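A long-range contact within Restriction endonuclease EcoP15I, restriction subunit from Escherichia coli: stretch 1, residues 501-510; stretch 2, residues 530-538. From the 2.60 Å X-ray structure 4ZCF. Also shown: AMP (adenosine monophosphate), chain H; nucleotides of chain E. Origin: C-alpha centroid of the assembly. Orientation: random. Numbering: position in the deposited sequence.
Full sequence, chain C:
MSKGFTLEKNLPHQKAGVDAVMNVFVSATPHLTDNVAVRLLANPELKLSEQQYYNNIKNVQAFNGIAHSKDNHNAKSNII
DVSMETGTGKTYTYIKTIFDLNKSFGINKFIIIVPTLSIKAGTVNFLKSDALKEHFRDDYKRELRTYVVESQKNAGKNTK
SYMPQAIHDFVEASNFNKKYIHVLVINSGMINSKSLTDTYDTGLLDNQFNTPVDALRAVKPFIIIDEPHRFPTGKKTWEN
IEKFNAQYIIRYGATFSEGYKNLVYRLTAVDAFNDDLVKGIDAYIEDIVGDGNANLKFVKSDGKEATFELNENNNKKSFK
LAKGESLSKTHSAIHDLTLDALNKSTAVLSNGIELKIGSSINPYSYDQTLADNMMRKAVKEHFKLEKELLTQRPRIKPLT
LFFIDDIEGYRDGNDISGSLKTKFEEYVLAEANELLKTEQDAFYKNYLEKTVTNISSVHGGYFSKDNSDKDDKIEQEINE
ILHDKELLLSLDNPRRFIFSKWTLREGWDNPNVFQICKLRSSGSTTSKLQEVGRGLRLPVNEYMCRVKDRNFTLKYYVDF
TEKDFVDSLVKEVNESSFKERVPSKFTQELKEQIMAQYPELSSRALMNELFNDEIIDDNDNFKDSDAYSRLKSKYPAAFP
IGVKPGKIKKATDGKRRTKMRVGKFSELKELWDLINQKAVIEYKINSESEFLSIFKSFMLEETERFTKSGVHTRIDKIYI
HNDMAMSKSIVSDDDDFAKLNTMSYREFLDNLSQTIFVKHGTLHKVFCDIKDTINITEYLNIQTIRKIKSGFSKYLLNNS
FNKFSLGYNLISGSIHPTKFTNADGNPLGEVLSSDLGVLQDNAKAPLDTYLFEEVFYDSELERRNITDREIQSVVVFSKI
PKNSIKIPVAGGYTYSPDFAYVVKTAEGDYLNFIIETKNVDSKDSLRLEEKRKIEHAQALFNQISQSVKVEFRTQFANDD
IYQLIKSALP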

# COMPACT_ATOMS: atom_id res chain seq x y z
N LYS C 501 -19.11 12.76 24.44
CA LYS C 501 -18.58 14.11 24.63
C LYS C 501 -19.31 15.00 23.62
O LYS C 501 -19.65 14.52 22.53
CB LYS C 501 -17.09 14.15 24.38
N TRP C 502 -19.58 16.26 24.00
CA TRP C 502 -20.29 17.24 23.16
C TRP C 502 -19.64 17.41 21.79
O TRP C 502 -20.34 17.52 20.79
CB TRP C 502 -20.44 18.59 23.89
CG TRP C 502 -21.25 19.62 23.15
CD1 TRP C 502 -20.82 20.85 22.73
CD2 TRP C 502 -22.63 19.52 22.76
NE1 TRP C 502 -21.84 21.52 22.11
CE2 TRP C 502 -22.97 20.74 22.11
CE3 TRP C 502 -23.61 18.53 22.89
CZ2 TRP C 502 -24.24 20.97 21.58
CZ3 TRP C 502 -24.88 18.76 22.37
CH2 TRP C 502 -25.18 19.96 21.71
N THR C 503 -18.30 17.36 21.74
CA THR C 503 -17.49 17.46 20.52
C THR C 503 -17.78 16.38 19.42
O THR C 503 -17.58 16.64 18.23
CB THR C 503 -16.01 17.63 20.91
OG1 THR C 503 -15.26 18.12 19.79
CG2 THR C 503 -15.39 16.36 21.50
N LEU C 504 -18.32 15.21 19.84
CA LEU C 504 -18.67 14.06 18.99
C LEU C 504 -20.12 14.05 18.49
O LEU C 504 -20.50 13.14 17.75
CB LEU C 504 -18.37 12.72 19.71
CG LEU C 504 -16.96 12.48 20.24
CD1 LEU C 504 -16.88 11.15 20.96
CD2 LEU C 504 -15.91 12.56 19.13
N ARG C 505 -20.93 15.07 18.89
CA ARG C 505 -22.35 15.21 18.54
C ARG C 505 -22.69 15.00 17.07
O ARG C 505 -23.74 14.43 16.76
CB ARG C 505 -22.91 16.54 19.05
CG ARG C 505 -22.40 17.77 18.29
CD ARG C 505 -22.66 19.04 19.07
NE ARG C 505 -22.02 20.20 18.46
CZ ARG C 505 -20.79 20.61 18.74
NH1 ARG C 505 -20.04 19.96 19.63
NH2 ARG C 505 -20.29 21.69 18.14
N GLU C 506 -21.78 15.42 16.16
CA GLU C 506 -21.92 15.35 14.71
C GLU C 506 -21.99 13.93 14.17
O GLU C 506 -22.44 13.71 13.05
CB GLU C 506 -20.79 16.12 14.04
N GLY C 507 -21.54 12.97 14.98
CA GLY C 507 -21.52 11.55 14.65
C GLY C 507 -22.71 10.77 15.17
O GLY C 507 -22.70 9.54 15.13
N TRP C 508 -23.74 11.47 15.62
CA TRP C 508 -24.94 10.80 16.07
C TRP C 508 -26.09 11.08 15.14
O TRP C 508 -26.47 12.20 14.96
CB TRP C 508 -25.25 11.23 17.49
CG TRP C 508 -24.22 10.73 18.41
CD1 TRP C 508 -23.15 11.39 18.87
CD2 TRP C 508 -24.14 9.41 18.93
NE1 TRP C 508 -22.41 10.59 19.67
CE2 TRP C 508 -23.00 9.36 19.72
CE3 TRP C 508 -24.92 8.27 18.81
CZ2 TRP C 508 -22.62 8.22 20.38
CZ3 TRP C 508 -24.54 7.16 19.46
CH2 TRP C 508 -23.41 7.13 20.24
N ASP C 509 -26.62 10.04 14.52
CA ASP C 509 -27.88 10.15 13.87
C ASP C 509 -28.57 8.82 13.90
O ASP C 509 -28.76 8.19 12.88
CB ASP C 509 -27.68 10.63 12.44
CG ASP C 509 -28.96 11.00 11.76
OD1 ASP C 509 -30.00 10.99 12.42
OD2 ASP C 509 -28.94 11.29 10.57
N ASN C 510 -28.97 8.40 15.07
CA ASN C 510 -29.38 7.04 15.28
C ASN C 510 -30.86 7.08 15.37
O ASN C 510 -31.38 7.85 16.12
CB ASN C 510 -28.80 6.55 16.59
CG ASN C 510 -28.96 5.07 16.78
OD1 ASN C 510 -30.05 4.57 16.94
ND2 ASN C 510 -27.86 4.37 16.76
N GLN C 530 -31.01 21.68 14.49
CA GLN C 530 -29.83 20.86 14.21
C GLN C 530 -29.52 19.90 15.36
O GLN C 530 -29.13 18.75 15.10
CB GLN C 530 -28.63 21.74 13.93
N GLU C 531 -29.70 20.36 16.63
CA GLU C 531 -29.43 19.56 17.83
C GLU C 531 -30.50 18.53 18.13
O GLU C 531 -30.18 17.48 18.68
CB GLU C 531 -29.01 20.38 19.06
CG GLU C 531 -30.01 21.42 19.57
CD GLU C 531 -29.43 22.41 20.56
OE1 GLU C 531 -29.39 23.62 20.24
OE2 GLU C 531 -29.01 21.98 21.66
N VAL C 532 -31.76 18.81 17.75
CA VAL C 532 -32.87 17.87 17.92
C VAL C 532 -32.85 16.80 16.80
O VAL C 532 -33.22 15.65 17.04
CB VAL C 532 -34.29 18.51 18.17
CG1 VAL C 532 -34.31 19.35 19.44
CG2 VAL C 532 -34.79 19.31 16.98
N GLY C 533 -32.34 17.20 15.61
CA GLY C 533 -32.18 16.36 14.42
C GLY C 533 -31.34 15.11 14.60
O GLY C 533 -31.47 14.15 13.82
N ARG C 534 -30.51 15.07 15.66
CA ARG C 534 -29.66 13.91 15.98
C ARG C 534 -30.51 12.70 16.46
O ARG C 534 -30.02 11.56 16.46
CB ARG C 534 -28.57 14.29 17.02
CG ARG C 534 -27.99 15.69 16.84
CD ARG C 534 -26.69 15.89 17.59
NE ARG C 534 -26.44 17.30 17.92
CZ ARG C 534 -25.90 18.20 17.11
NH1 ARG C 534 -25.54 17.87 15.87
NH2 ARG C 534 -25.73 19.45 17.51
N GLY C 535 -31.76 12.97 16.85
CA GLY C 535 -32.72 11.96 17.32
C GLY C 535 -34.11 12.11 16.74
O GLY C 535 -35.07 11.62 17.33
N LEU C 536 -34.23 12.77 15.56
CA LEU C 536 -35.50 13.03 14.86
C LEU C 536 -35.99 11.87 13.98
O LEU C 536 -37.20 11.78 13.73
CB LEU C 536 -35.36 14.26 13.96
CG LEU C 536 -35.69 15.63 14.54
CD1 LEU C 536 -35.78 16.66 13.43
CD2 LEU C 536 -36.98 15.62 15.31
N ARG C 537 -35.06 11.06 13.46
CA ARG C 537 -35.36 9.95 12.56
C ARG C 537 -36.29 8.90 13.15
O ARG C 537 -36.26 8.64 14.35
CB ARG C 537 -34.06 9.33 12.03
CG ARG C 537 -33.49 10.03 10.79
CD ARG C 537 -32.09 9.53 10.42
NE ARG C 537 -32.01 8.06 10.36
CZ ARG C 537 -30.88 7.37 10.31
NH1 ARG C 537 -29.71 7.99 10.31
NH2 ARG C 537 -30.91 6.04 10.26
N LEU C 538 -37.14 8.33 12.29
CA LEU C 538 -38.11 7.31 12.67
C LEU C 538 -37.42 5.99 13.06
O LEU C 538 -36.53 5.53 12.35
CB LEU C 538 -39.18 7.12 11.58
CG LEU C 538 -40.00 8.38 11.22
CD1 LEU C 538 -40.91 8.13 10.04
CD2 LEU C 538 -40.83 8.88 12.41
P AMP H . -25.33 13.80 5.88
O1P AMP H . -24.79 15.05 6.46
O2P AMP H . -26.58 14.23 5.22
O3P AMP H . -24.42 13.48 4.75
O5' AMP H . -25.46 12.60 6.93
C5' AMP H . -26.72 11.97 7.15
C4' AMP H . -26.56 10.51 7.44
O4' AMP H . -27.86 9.89 7.63
C3' AMP H . -25.95 9.81 6.28
O3' AMP H . -24.54 9.76 6.46
C2' AMP H . -26.58 8.47 6.23
O2' AMP H . -25.80 7.52 6.97
C1' AMP H . -27.90 8.63 6.92
N9 AMP H . -29.01 8.53 6.06
C8 AMP H . -29.28 9.43 5.13
N7 AMP H . -30.44 9.09 4.49
C5 AMP H . -30.92 7.87 5.16
C6 AMP H . -32.02 6.98 5.05
N6 AMP H . -33.04 7.18 4.08
N1 AMP H . -32.08 5.92 5.90
C2 AMP H . -31.15 5.69 6.81
N3 AMP H . -30.09 6.48 6.97
C4 AMP H . -29.92 7.58 6.19
P DC E 4 -14.52 21.24 17.71
OP1 DC E 4 -15.79 20.49 17.87
OP2 DC E 4 -13.34 20.84 18.52
O5' DC E 4 -14.06 21.26 16.18
C5' DC E 4 -14.88 21.68 15.08
C4' DC E 4 -14.12 21.61 13.76
O4' DC E 4 -13.25 22.75 13.54
C3' DC E 4 -13.30 20.37 13.46
O3' DC E 4 -13.60 20.03 12.09
C2' DC E 4 -11.85 20.85 13.66
C1' DC E 4 -11.95 22.31 13.19
N1 DC E 4 -10.91 23.32 13.66
C2 DC E 4 -10.29 24.21 12.75
O2 DC E 4 -10.54 24.19 11.53
N3 DC E 4 -9.37 25.10 13.21
C4 DC E 4 -9.08 25.17 14.51
N4 DC E 4 -8.20 26.10 14.89
C5 DC E 4 -9.71 24.30 15.47
C6 DC E 4 -10.60 23.41 15.00

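Three residues carry most of this contact: Arg 534 and Arg 537 from the second stretch, and Asp 509 from the first. Together the two stretches bury 444 Å², both sides summed. The backbones come nearest at Asp 509 and Arg 534, whose CA atoms are 4.7 Å apart.

Arg 534 has the largest covered area. Its CA-to-CB bond points sideways, and the long side chain runs along the first stretch. Near its root, Arg 534 CB lies 3.6 Å from Trp 508 O. Farther out, Arg 534 CD lies 3.4 Å from Arg 505 O. The two contacts of Arg 534 CB and CD are packing of carbon against oxygen. Within the first stretch, Arg 505 O also accepts a backbone hydrogen bond from Trp 508 N (3.2 Å).

The guanidinium of Arg 534 meets a second arginine. Arg 505 CD sits over one of its faces, and Arg 534 NH2 is 3.5 Å from that carbon. Arg 534 NH2 lies at the edge of the Arg 505 guanidinium, 3.9 Å from Arg 505 NE. Two like charges are therefore close together, with no hydrogen bond between them. Arg 505 is held from its own side: its NH1 donates a hydrogen bond to Trp 502 O (2.7 Å). Trp 502 reaches the same region with the end of its ring. Trp 502 CH2 is 4.3 Å from Arg 534 NH2 and also 4.3 Å from Glu 531 OE2. Both approaches to the ring are oblique.

Asp 509 and Arg 537 form the polar part of the contact. The CA-to-CB bond of Asp 509 points sideways, but the end of its side chain comes nearer to the second stretch. The CA-to-CB bond of Arg 537 points toward the first stretch. Arg 537 NH1 and Asp 509 OD2 make a salt bridge at 3.4 Å. The hydrogen bond within it is weak because it is long; its N-H...acceptor angle is a good 164°. Asp 509 O is closer to Arg 537 NH1, at 2.7 Å, but lies over the face of the guanidinium. The angle is poor, so this pair is not a hydrogen bond. The aliphatic part of Arg 537 also packs here, with its CD 3.2 Å from Asp 509 OD1.

The nucleotide adjoins this pair. AMP N3 lies over the opposite face of the Arg 537 guanidinium, 3.4 Å from Arg 537 NH2. Asp 509 OD2 is 3.4 Å from AMP O4'. The guanidinium thus has Asp 509 O over one face and AMP N3 over the other.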